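Long-range contact in hypothetical protein (Sus scrofa, PDB 3WOC), which is a heparin-binding, jacalin-like lectin of boar sperm that comes from the prostate and is probably linked to capacitation: residues H69-L81 against W123-P137. Sequence-based numbering, arbitrary orientation.
Sequences HIISIYGRYRTFL and WLYGITGIGFTWGFP
Phe-80 reaches from the turn after strand 70-77 into the curl of the loop 123-126. Its ring lies between Tyr-125 CB on one face and Thr-79 CG2 on the other. Phe-80 CZ comes 3.6 Å from Tyr-125 CD1. The two aromatic rings meet obliquely, with planes at 53°. Thr-128 runs alongside, and its CG2 is 3.5 Å from Phe-80 CD1. The Thr-128 methyl stands beside its own backbone N, while OG1 is hydrogen-bonded to the side-chain amide (NE2) of Gln-121. Trp-123 adds CE3 near the Phe-80 ring tip.

One backbone bond ties the two segments at this end. Leu-81 N donates to Ile-127 O at 2.7 Å, with a nearly straight N-H...O angle of 163°. The same oxygen lies at the edge of the Phe-80 ring, in its plane. With CG swung anti to the backbone N (chi1 178°), the Leu-81 side chain lies along Ile-127, and Leu-81 CD2 reaches 4.0 Å from Ile-130 CD1.

Further along, the axes of strands 70-77 and 129-135 come no closer than 9.3 Å, and no backbone hydrogen bond joins them. Side chains span the gap. Ile-73 CD1 sits over a face of the Phe-132 ring, 3.7 Å from its centroid, in a CH-pi contact. Trp-134 also rests on backbone atoms of 70-72, with Trp-134 CZ3 3.8 Å from Ile-71 O. At the far end Pro-137 CG lies over one face of the His-69 ring, and Pro-137 CB is 3.6 Å from His-69 NE2.

The contact joins two antiparallel sheets of the jacalin-like beta-prism. Strand 70-77 pairs with strands 81-88 and 102-106, with a classic bulge at Ile-71 and Ser-72 opposite Ile-87. Strand 129-135 pairs with strand 114-122, and Ala-106 of strand 102-106 touches both Ile-73 and Phe-132.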
ATOM      1  N   HIS A  69     -14.284  -0.885   2.418  1.00 31.26           N
ATOM      2  CA  HIS A  69     -13.057  -0.223   2.862  1.00 31.06           C
ATOM      3  C   HIS A  69     -12.009  -1.227   3.333  1.00 30.73           C
ATOM      4  O   HIS A  69     -12.352  -2.333   3.737  1.00 30.67           O
ATOM      5  CB  HIS A  69     -13.365   0.723   4.024  1.00 30.96           C
ATOM      6  CG  HIS A  69     -14.399   1.760   3.719  1.00 31.45           C
ATOM      7  ND1 HIS A  69     -14.169   2.812   2.857  1.00 31.77           N
ATOM      8  CD2 HIS A  69     -15.663   1.922   4.179  1.00 31.72           C
ATOM      9  CE1 HIS A  69     -15.250   3.569   2.792  1.00 31.69           C
ATOM     10  NE2 HIS A  69     -16.170   3.052   3.588  1.00 31.27           N
ATOM     11  N   ILE A  70     -10.737  -0.830   3.284  1.00 30.55           N
ATOM     12  CA  ILE A  70      -9.651  -1.594   3.905  1.00 30.38           C
ATOM     13  C   ILE A  70      -9.639  -1.265   5.397  1.00 30.19           C
ATOM     14  O   ILE A  70      -9.575  -0.090   5.772  1.00 30.04           O
ATOM     15  CB  ILE A  70      -8.247  -1.238   3.308  1.00 30.50           C
ATOM     16  CG1 ILE A  70      -8.248  -1.222   1.766  1.00 30.76           C
ATOM     17  CG2 ILE A  70      -7.148  -2.142   3.896  1.00 30.27           C
ATOM     18  CD1 ILE A  70      -8.369  -2.574   1.094  1.00 31.94           C
ATOM     19  N   ILE A  71      -9.704  -2.287   6.246  1.00 30.05           N
ATOM     20  CA  ILE A  71      -9.693  -2.062   7.700  1.00 29.99           C
ATOM     21  C   ILE A  71      -8.478  -2.649   8.433  1.00 30.08           C
ATOM     22  O   ILE A  71      -8.193  -2.259   9.567  1.00 30.08           O
ATOM     23  CB  ILE A  71     -11.042  -2.452   8.386  1.00 29.92           C
ATOM     24  CG1 ILE A  71     -11.471  -3.877   8.026  1.00 29.93           C
ATOM     25  CG2 ILE A  71     -12.135  -1.455   8.025  1.00 29.73           C
ATOM     26  CD1 ILE A  71     -11.027  -4.922   9.025  1.00 29.56           C
ATOM     27  N   SER A  72      -7.777  -3.589   7.798  1.00 30.18           N
ATOM     28  CA  SER A  72      -6.513  -4.109   8.348  1.00 30.33           C
ATOM     29  C   SER A  72      -5.577  -4.657   7.272  1.00 30.33           C
ATOM     30  O   SER A  72      -6.012  -5.012   6.179  1.00 30.41           O
ATOM     31  CB  SER A  72      -6.758  -5.152   9.450  1.00 30.29           C
ATOM     32  OG  SER A  72      -7.294  -6.355   8.930  1.00 30.77           O
ATOM     33  N   ILE A  73      -4.285  -4.714   7.589  1.00 30.54           N
ATOM     34  CA  ILE A  73      -3.274  -5.155   6.630  1.00 30.58           C
ATOM     35  C   ILE A  73      -2.233  -6.073   7.271  1.00 30.75           C
ATOM     36  O   ILE A  73      -1.482  -5.663   8.158  1.00 30.88           O
ATOM     37  CB  ILE A  73      -2.583  -3.949   5.923  1.00 30.58           C
ATOM     38  CG1 ILE A  73      -3.619  -3.135   5.140  1.00 30.37           C
ATOM     39  CG2 ILE A  73      -1.460  -4.430   4.988  1.00 30.15           C
ATOM     40  CD1 ILE A  73      -3.198  -1.742   4.789  1.00 30.43           C
ATOM     41  N   TYR A  74      -2.209  -7.320   6.816  1.00 30.88           N
ATOM     42  CA  TYR A  74      -1.164  -8.265   7.196  1.00 30.98           C
ATOM     43  C   TYR A  74      -0.112  -8.308   6.091  1.00 30.55           C
ATOM     44  O   TYR A  74      -0.447  -8.279   4.907  1.00 30.54           O
ATOM     45  CB  TYR A  74      -1.764  -9.653   7.465  1.00 31.45           C
ATOM     46  CG  TYR A  74      -0.795 -10.819   7.347  1.00 32.54           C
ATOM     47  CD1 TYR A  74      -0.888 -11.712   6.285  1.00 33.34           C
ATOM     48  CD2 TYR A  74       0.205 -11.035   8.301  1.00 33.03           C
ATOM     49  CE1 TYR A  74      -0.013 -12.785   6.159  1.00 33.37           C
ATOM     50  CE2 TYR A  74       1.086 -12.113   8.185  1.00 32.81           C
ATOM     51  CZ  TYR A  74       0.965 -12.981   7.109  1.00 32.76           C
ATOM     52  OH  TYR A  74       1.816 -14.051   6.967  1.00 33.10           O
ATOM     53  N   GLY A  75       1.156  -8.357   6.484  1.00 29.98           N
ATOM     54  CA  GLY A  75       2.240  -8.419   5.516  1.00 29.56           C
ATOM     55  C   GLY A  75       3.486  -9.156   5.965  1.00 29.36           C
ATOM     56  O   GLY A  75       3.579  -9.629   7.100  1.00 29.42           O
ATOM     57  N   ARG A  76       4.442  -9.256   5.047  1.00 29.20           N
ATOM     58  CA  ARG A  76       5.743  -9.861   5.308  1.00 29.26           C
ATOM     59  C   ARG A  76       6.823  -9.120   4.519  1.00 28.83           C
ATOM     60  O   ARG A  76       6.556  -8.584   3.445  1.00 28.81           O
ATOM     61  CB  ARG A  76       5.742 -11.354   4.948  1.00 29.46           C
ATOM     62  CG  ARG A  76       4.882 -12.216   5.861  1.00 30.92           C
ATOM     63  CD  ARG A  76       5.251 -13.680   5.778  1.00 33.91           C
ATOM     64  NE  ARG A  76       4.477 -14.487   6.720  1.00 36.05           N
ATOM     65  CZ  ARG A  76       4.788 -14.663   8.005  1.00 37.65           C
ATOM     66  NH1 ARG A  76       5.866 -14.086   8.525  1.00 38.28           N
ATOM     67  NH2 ARG A  76       4.016 -15.419   8.775  1.00 37.94           N
ATOM     68  N   TYR A  77       8.038  -9.096   5.061  1.00 28.46           N
ATOM     69  CA  TYR A  77       9.157  -8.384   4.445  1.00 28.13           C
ATOM     70  C   TYR A  77      10.493  -9.047   4.756  1.00 27.89           C
ATOM     71  O   TYR A  77      10.627  -9.784   5.739  1.00 27.61           O
ATOM     72  CB  TYR A  77       9.192  -6.919   4.913  1.00 28.26           C
ATOM     73  CG  TYR A  77       9.293  -6.756   6.416  1.00 28.34           C
ATOM     74  CD1 TYR A  77       8.150  -6.576   7.194  1.00 28.56           C
ATOM     75  CD2 TYR A  77      10.531  -6.799   7.063  1.00 28.37           C
ATOM     76  CE1 TYR A  77       8.233  -6.436   8.582  1.00 28.92           C
ATOM     77  CE2 TYR A  77      10.628  -6.669   8.446  1.00 28.78           C
ATOM     78  CZ  TYR A  77       9.475  -6.482   9.200  1.00 29.06           C
ATOM     79  OH  TYR A  77       9.567  -6.343  10.568  1.00 29.15           O
ATOM     80  N   ARG A  78      11.477  -8.779   3.906  1.00 27.64           N
ATOM     81  CA  ARG A  78      12.870  -9.075   4.215  1.00 27.50           C
ATOM     82  C   ARG A  78      13.618  -7.745   4.115  1.00 27.02           C
ATOM     83  O   ARG A  78      13.366  -6.846   4.919  1.00 27.12           O
ATOM     84  CB  ARG A  78      13.429 -10.155   3.282  1.00 27.49           C
ATOM     85  CG  ARG A  78      12.634 -11.471   3.320  1.00 27.89           C
ATOM     86  CD  ARG A  78      13.341 -12.594   2.586  1.00 28.02           C
ATOM     87  NE  ARG A  78      14.505 -13.061   3.339  1.00 29.45           N
ATOM     88  CZ  ARG A  78      15.387 -13.956   2.902  1.00 29.29           C
ATOM     89  NH1 ARG A  78      15.267 -14.497   1.697  1.00 29.25           N
ATOM     90  NH2 ARG A  78      16.404 -14.300   3.678  1.00 29.63           N
ATOM     91  N   THR A  79      14.511  -7.605   3.139  1.00 26.49           N
ATOM     92  CA  THR A  79      15.061  -6.293   2.789  1.00 25.85           C
ATOM     93  C   THR A  79      13.956  -5.454   2.146  1.00 25.50           C
ATOM     94  O   THR A  79      13.826  -4.260   2.420  1.00 25.27           O
ATOM     95  CB  THR A  79      16.259  -6.410   1.815  1.00 25.70           C
ATOM     96  OG1 THR A  79      17.328  -7.115   2.452  1.00 25.73           O
ATOM     97  CG2 THR A  79      16.758  -5.041   1.387  1.00 25.43           C
ATOM     98  N   PHE A  80      13.166  -6.101   1.294  1.00 25.21           N
ATOM     99  CA  PHE A  80      12.073  -5.453   0.579  1.00 24.93           C
ATOM    100  C   PHE A  80      10.736  -5.972   1.084  1.00 24.85           C
ATOM    101  O   PHE A  80      10.653  -7.080   1.619  1.00 24.98           O
ATOM    102  CB  PHE A  80      12.185  -5.708  -0.927  1.00 24.68           C
ATOM    103  CG  PHE A  80      13.483  -5.252  -1.531  1.00 24.70           C
ATOM    104  CD1 PHE A  80      13.650  -3.936  -1.946  1.00 24.30           C
ATOM    105  CD2 PHE A  80      14.540  -6.145  -1.694  1.00 24.51           C
ATOM    106  CE1 PHE A  80      14.852  -3.510  -2.499  1.00 23.94           C
ATOM    107  CE2 PHE A  80      15.743  -5.728  -2.245  1.00 24.20           C
ATOM    108  CZ  PHE A  80      15.899  -4.407  -2.651  1.00 24.14           C
ATOM    109  N   LEU A  81       9.695  -5.160   0.920  1.00 24.83           N
ATOM    110  CA  LEU A  81       8.328  -5.597   1.166  1.00 24.57           C
ATOM    111  C   LEU A  81       8.014  -6.769   0.243  1.00 24.88           C
ATOM    112  O   LEU A  81       8.095  -6.642  -0.983  1.00 24.65           O
ATOM    113  CB  LEU A  81       7.347  -4.445   0.936  1.00 24.44           C
ATOM    114  CG  LEU A  81       5.850  -4.724   1.109  1.00 23.91           C
ATOM    115  CD1 LEU A  81       5.501  -5.012   2.567  1.00 23.29           C
ATOM    116  CD2 LEU A  81       5.042  -3.556   0.578  1.00 24.21           C
ATOM    117  N   TRP A 123      13.657   1.772  -2.882  1.00 26.15           N
ATOM    118  CA  TRP A 123      15.069   1.896  -3.238  1.00 26.46           C
ATOM    119  C   TRP A 123      15.475   1.225  -4.560  1.00 26.66           C
ATOM    120  O   TRP A 123      15.561   1.897  -5.594  1.00 27.44           O
ATOM    121  CB  TRP A 123      15.951   1.463  -2.050  1.00 26.49           C
ATOM    122  CG  TRP A 123      17.410   1.339  -2.348  1.00 26.58           C
ATOM    123  CD1 TRP A 123      18.233   2.299  -2.872  1.00 26.59           C
ATOM    124  CD2 TRP A 123      18.232   0.186  -2.122  1.00 26.54           C
ATOM    125  NE1 TRP A 123      19.511   1.810  -2.995  1.00 26.68           N
ATOM    126  CE2 TRP A 123      19.541   0.517  -2.542  1.00 26.54           C
ATOM    127  CE3 TRP A 123      17.989  -1.096  -1.611  1.00 26.22           C
ATOM    128  CZ2 TRP A 123      20.605  -0.389  -2.469  1.00 26.73           C
ATOM    129  CZ3 TRP A 123      19.047  -1.999  -1.538  1.00 26.58           C
ATOM    130  CH2 TRP A 123      20.339  -1.639  -1.965  1.00 26.60           C
ATOM    131  N   LEU A 124      15.722  -0.078  -4.542  1.00 26.33           N
ATOM    132  CA  LEU A 124      16.388  -0.717  -5.678  1.00 26.23           C
ATOM    133  C   LEU A 124      15.424  -1.503  -6.566  1.00 25.92           C
ATOM    134  O   LEU A 124      15.238  -1.177  -7.740  1.00 25.98           O
ATOM    135  CB  LEU A 124      17.533  -1.608  -5.173  1.00 26.09           C
ATOM    136  CG  LEU A 124      18.351  -2.501  -6.105  1.00 26.10           C
ATOM    137  CD1 LEU A 124      19.181  -1.705  -7.104  1.00 26.20           C
ATOM    138  CD2 LEU A 124      19.246  -3.360  -5.236  1.00 26.36           C
ATOM    139  N   TYR A 125      14.811  -2.529  -5.987  1.00 25.61           N
ATOM    140  CA  TYR A 125      13.904  -3.408  -6.716  1.00 25.39           C
ATOM    141  C   TYR A 125      12.450  -3.131  -6.360  1.00 25.09           C
ATOM    142  O   TYR A 125      11.540  -3.527  -7.088  1.00 25.14           O
ATOM    143  CB  TYR A 125      14.236  -4.870  -6.424  1.00 25.55           C
ATOM    144  CG  TYR A 125      15.644  -5.272  -6.795  1.00 25.79           C
ATOM    145  CD1 TYR A 125      16.471  -5.905  -5.869  1.00 26.04           C
ATOM    146  CD2 TYR A 125      16.153  -5.021  -8.073  1.00 25.66           C
ATOM    147  CE1 TYR A 125      17.764  -6.287  -6.206  1.00 25.91           C
ATOM    148  CE2 TYR A 125      17.442  -5.393  -8.416  1.00 26.00           C
ATOM    149  CZ  TYR A 125      18.242  -6.023  -7.478  1.00 26.02           C
ATOM    150  OH  TYR A 125      19.521  -6.395  -7.817  1.00 26.91           O
ATOM    151  N   GLY A 126      12.233  -2.451  -5.241  1.00 24.51           N
ATOM    152  CA  GLY A 126      10.883  -2.171  -4.800  1.00 23.81           C
ATOM    153  C   GLY A 126      10.817  -1.416  -3.503  1.00 23.26           C
ATOM    154  O   GLY A 126      11.755  -0.712  -3.134  1.00 23.40           O
ATOM    155  N   ILE A 127       9.684  -1.566  -2.824  1.00 22.72           N
ATOM    156  CA  ILE A 127       9.415  -0.896  -1.558  1.00 21.85           C
ATOM    157  C   ILE A 127      10.193  -1.588  -0.448  1.00 21.51           C
ATOM    158  O   ILE A 127      10.212  -2.817  -0.369  1.00 21.31           O
ATOM    159  CB  ILE A 127       7.891  -0.892  -1.258  1.00 21.90           C
ATOM    160  CG1 ILE A 127       7.181   0.117  -2.168  1.00 21.63           C
ATOM    161  CG2 ILE A 127       7.597  -0.601   0.222  1.00 21.20           C
ATOM    162  CD1 ILE A 127       5.708  -0.177  -2.380  1.00 22.13           C
ATOM    163  N   THR A 128      10.826  -0.784   0.401  1.00 21.06           N
ATOM    164  CA  THR A 128      11.663  -1.282   1.492  1.00 20.77           C
ATOM    165  C   THR A 128      11.062  -0.991   2.862  1.00 20.57           C
ATOM    166  O   THR A 128      11.455  -1.594   3.860  1.00 20.54           O
ATOM    167  CB  THR A 128      13.085  -0.681   1.427  1.00 20.69           C
ATOM    168  OG1 THR A 128      12.997   0.732   1.215  1.00 20.36           O
ATOM    169  CG2 THR A 128      13.871  -1.298   0.293  1.00 20.45           C
ATOM    170  N   GLY A 129      10.119  -0.055   2.898  1.00 20.57           N
ATOM    171  CA  GLY A 129       9.402   0.302   4.120  1.00 20.20           C
ATOM    172  C   GLY A 129       8.013   0.818   3.796  1.00 20.12           C
ATOM    173  O   GLY A 129       7.822   1.552   2.822  1.00 19.82           O
ATOM    174  N   ILE A 130       7.035   0.440   4.611  1.00 20.15           N
ATOM    175  CA  ILE A 130       5.654   0.851   4.360  1.00 20.07           C
ATOM    176  C   ILE A 130       4.903   1.218   5.641  1.00 20.16           C
ATOM    177  O   ILE A 130       5.069   0.580   6.685  1.00 20.12           O
ATOM    178  CB  ILE A 130       4.876  -0.203   3.501  1.00 20.00           C
ATOM    179  CG1 ILE A 130       3.592   0.416   2.913  1.00 20.08           C
ATOM    180  CG2 ILE A 130       4.615  -1.490   4.297  1.00 20.03           C
ATOM    181  CD1 ILE A 130       3.026  -0.308   1.699  1.00 19.77           C
ATOM    182  N   GLY A 131       4.089   2.265   5.541  1.00 20.24           N
ATOM    183  CA  GLY A 131       3.250   2.715   6.640  1.00 20.55           C
ATOM    184  C   GLY A 131       1.869   3.113   6.154  1.00 20.87           C
ATOM    185  O   GLY A 131       1.660   3.344   4.959  1.00 20.82           O
ATOM    186  N   PHE A 132       0.931   3.215   7.090  1.00 21.23           N
ATOM    187  CA  PHE A 132      -0.474   3.412   6.758  1.00 21.80           C
ATOM    188  C   PHE A 132      -1.132   4.489   7.608  1.00 22.29           C
ATOM    189  O   PHE A 132      -0.911   4.556   8.819  1.00 22.51           O
ATOM    190  CB  PHE A 132      -1.230   2.091   6.895  1.00 21.54           C
ATOM    191  CG  PHE A 132      -0.574   0.950   6.176  1.00 21.67           C
ATOM    192  CD1 PHE A 132      -0.720   0.803   4.800  1.00 21.38           C
ATOM    193  CD2 PHE A 132       0.218   0.041   6.866  1.00 21.59           C
ATOM    194  CE1 PHE A 132      -0.095  -0.244   4.131  1.00 21.15           C
ATOM    195  CE2 PHE A 132       0.842  -1.007   6.200  1.00 21.24           C
ATOM    196  CZ  PHE A 132       0.682  -1.149   4.834  1.00 21.04           C
ATOM    197  N   THR A 133      -1.929   5.334   6.957  1.00 22.95           N
ATOM    198  CA  THR A 133      -2.718   6.359   7.646  1.00 23.81           C
ATOM    199  C   THR A 133      -4.202   5.997   7.602  1.00 24.16           C
ATOM    200  O   THR A 133      -4.725   5.582   6.563  1.00 24.28           O
ATOM    201  CB  THR A 133      -2.497   7.778   7.063  1.00 23.66           C
ATOM    202  OG1 THR A 133      -3.261   7.937   5.862  1.00 24.52           O
ATOM    203  CG2 THR A 133      -1.020   8.032   6.772  1.00 23.77           C
ATOM    204  N   TRP A 134      -4.870   6.160   8.738  1.00 24.77           N
ATOM    205  CA  TRP A 134      -6.239   5.684   8.918  1.00 25.17           C
ATOM    206  C   TRP A 134      -7.174   6.833   9.265  1.00 25.84           C
ATOM    207  O   TRP A 134      -6.741   7.855   9.800  1.00 25.89           O
ATOM    208  CB  TRP A 134      -6.281   4.620  10.019  1.00 24.85           C
ATOM    209  CG  TRP A 134      -5.247   3.529   9.859  1.00 24.63           C
ATOM    210  CD1 TRP A 134      -3.973   3.523  10.365  1.00 24.11           C
ATOM    211  CD2 TRP A 134      -5.400   2.292   9.148  1.00 24.32           C
ATOM    212  NE1 TRP A 134      -3.328   2.360  10.012  1.00 23.77           N
ATOM    213  CE2 TRP A 134      -4.179   1.587   9.265  1.00 23.84           C
ATOM    214  CE3 TRP A 134      -6.451   1.710   8.424  1.00 23.92           C
ATOM    215  CZ2 TRP A 134      -3.977   0.334   8.683  1.00 24.20           C
ATOM    216  CZ3 TRP A 134      -6.250   0.459   7.846  1.00 24.28           C
ATOM    217  CH2 TRP A 134      -5.021  -0.214   7.979  1.00 24.33           C
ATOM    218  N   GLY A 135      -8.456   6.667   8.954  1.00 26.64           N
ATOM    219  CA  GLY A 135      -9.458   7.677   9.278  1.00 27.87           C
ATOM    220  C   GLY A 135     -10.883   7.208   9.079  1.00 28.64           C
ATOM    221  O   GLY A 135     -11.130   6.227   8.379  1.00 28.86           O
ATOM    222  N   PHE A 136     -11.822   7.922   9.693  1.00 29.59           N
ATOM    223  CA  PHE A 136     -13.246   7.602   9.597  1.00 30.49           C
ATOM    224  C   PHE A 136     -13.828   7.964   8.228  1.00 31.28           C
ATOM    225  O   PHE A 136     -13.634   9.081   7.751  1.00 31.26           O
ATOM    226  CB  PHE A 136     -14.032   8.317  10.703  1.00 30.31           C
ATOM    227  CG  PHE A 136     -13.660   7.885  12.093  1.00 30.18           C
ATOM    228  CD1 PHE A 136     -12.785   8.644  12.858  1.00 30.14           C
ATOM    229  CD2 PHE A 136     -14.192   6.720  12.643  1.00 30.14           C
ATOM    230  CE1 PHE A 136     -12.436   8.248  14.150  1.00 30.03           C
ATOM    231  CE2 PHE A 136     -13.850   6.317  13.934  1.00 29.90           C
ATOM    232  CZ  PHE A 136     -12.973   7.083  14.688  1.00 29.73           C
ATOM    233  N   PRO A 137     -14.538   7.013   7.590  1.00 32.27           N
ATOM    234  CA  PRO A 137     -15.229   7.260   6.323  1.00 33.20           C
ATOM    235  C   PRO A 137     -16.551   8.060   6.441  1.00 34.22           C
ATOM    236  O   PRO A 137     -16.744   8.809   7.408  1.00 34.36           O
ATOM    237  CB  PRO A 137     -15.486   5.846   5.791  1.00 33.11           C
ATOM    238  CG  PRO A 137     -15.602   5.011   7.005  1.00 32.69           C
ATOM    239  CD  PRO A 137     -14.695   5.615   8.036  1.00 32.31           C
TER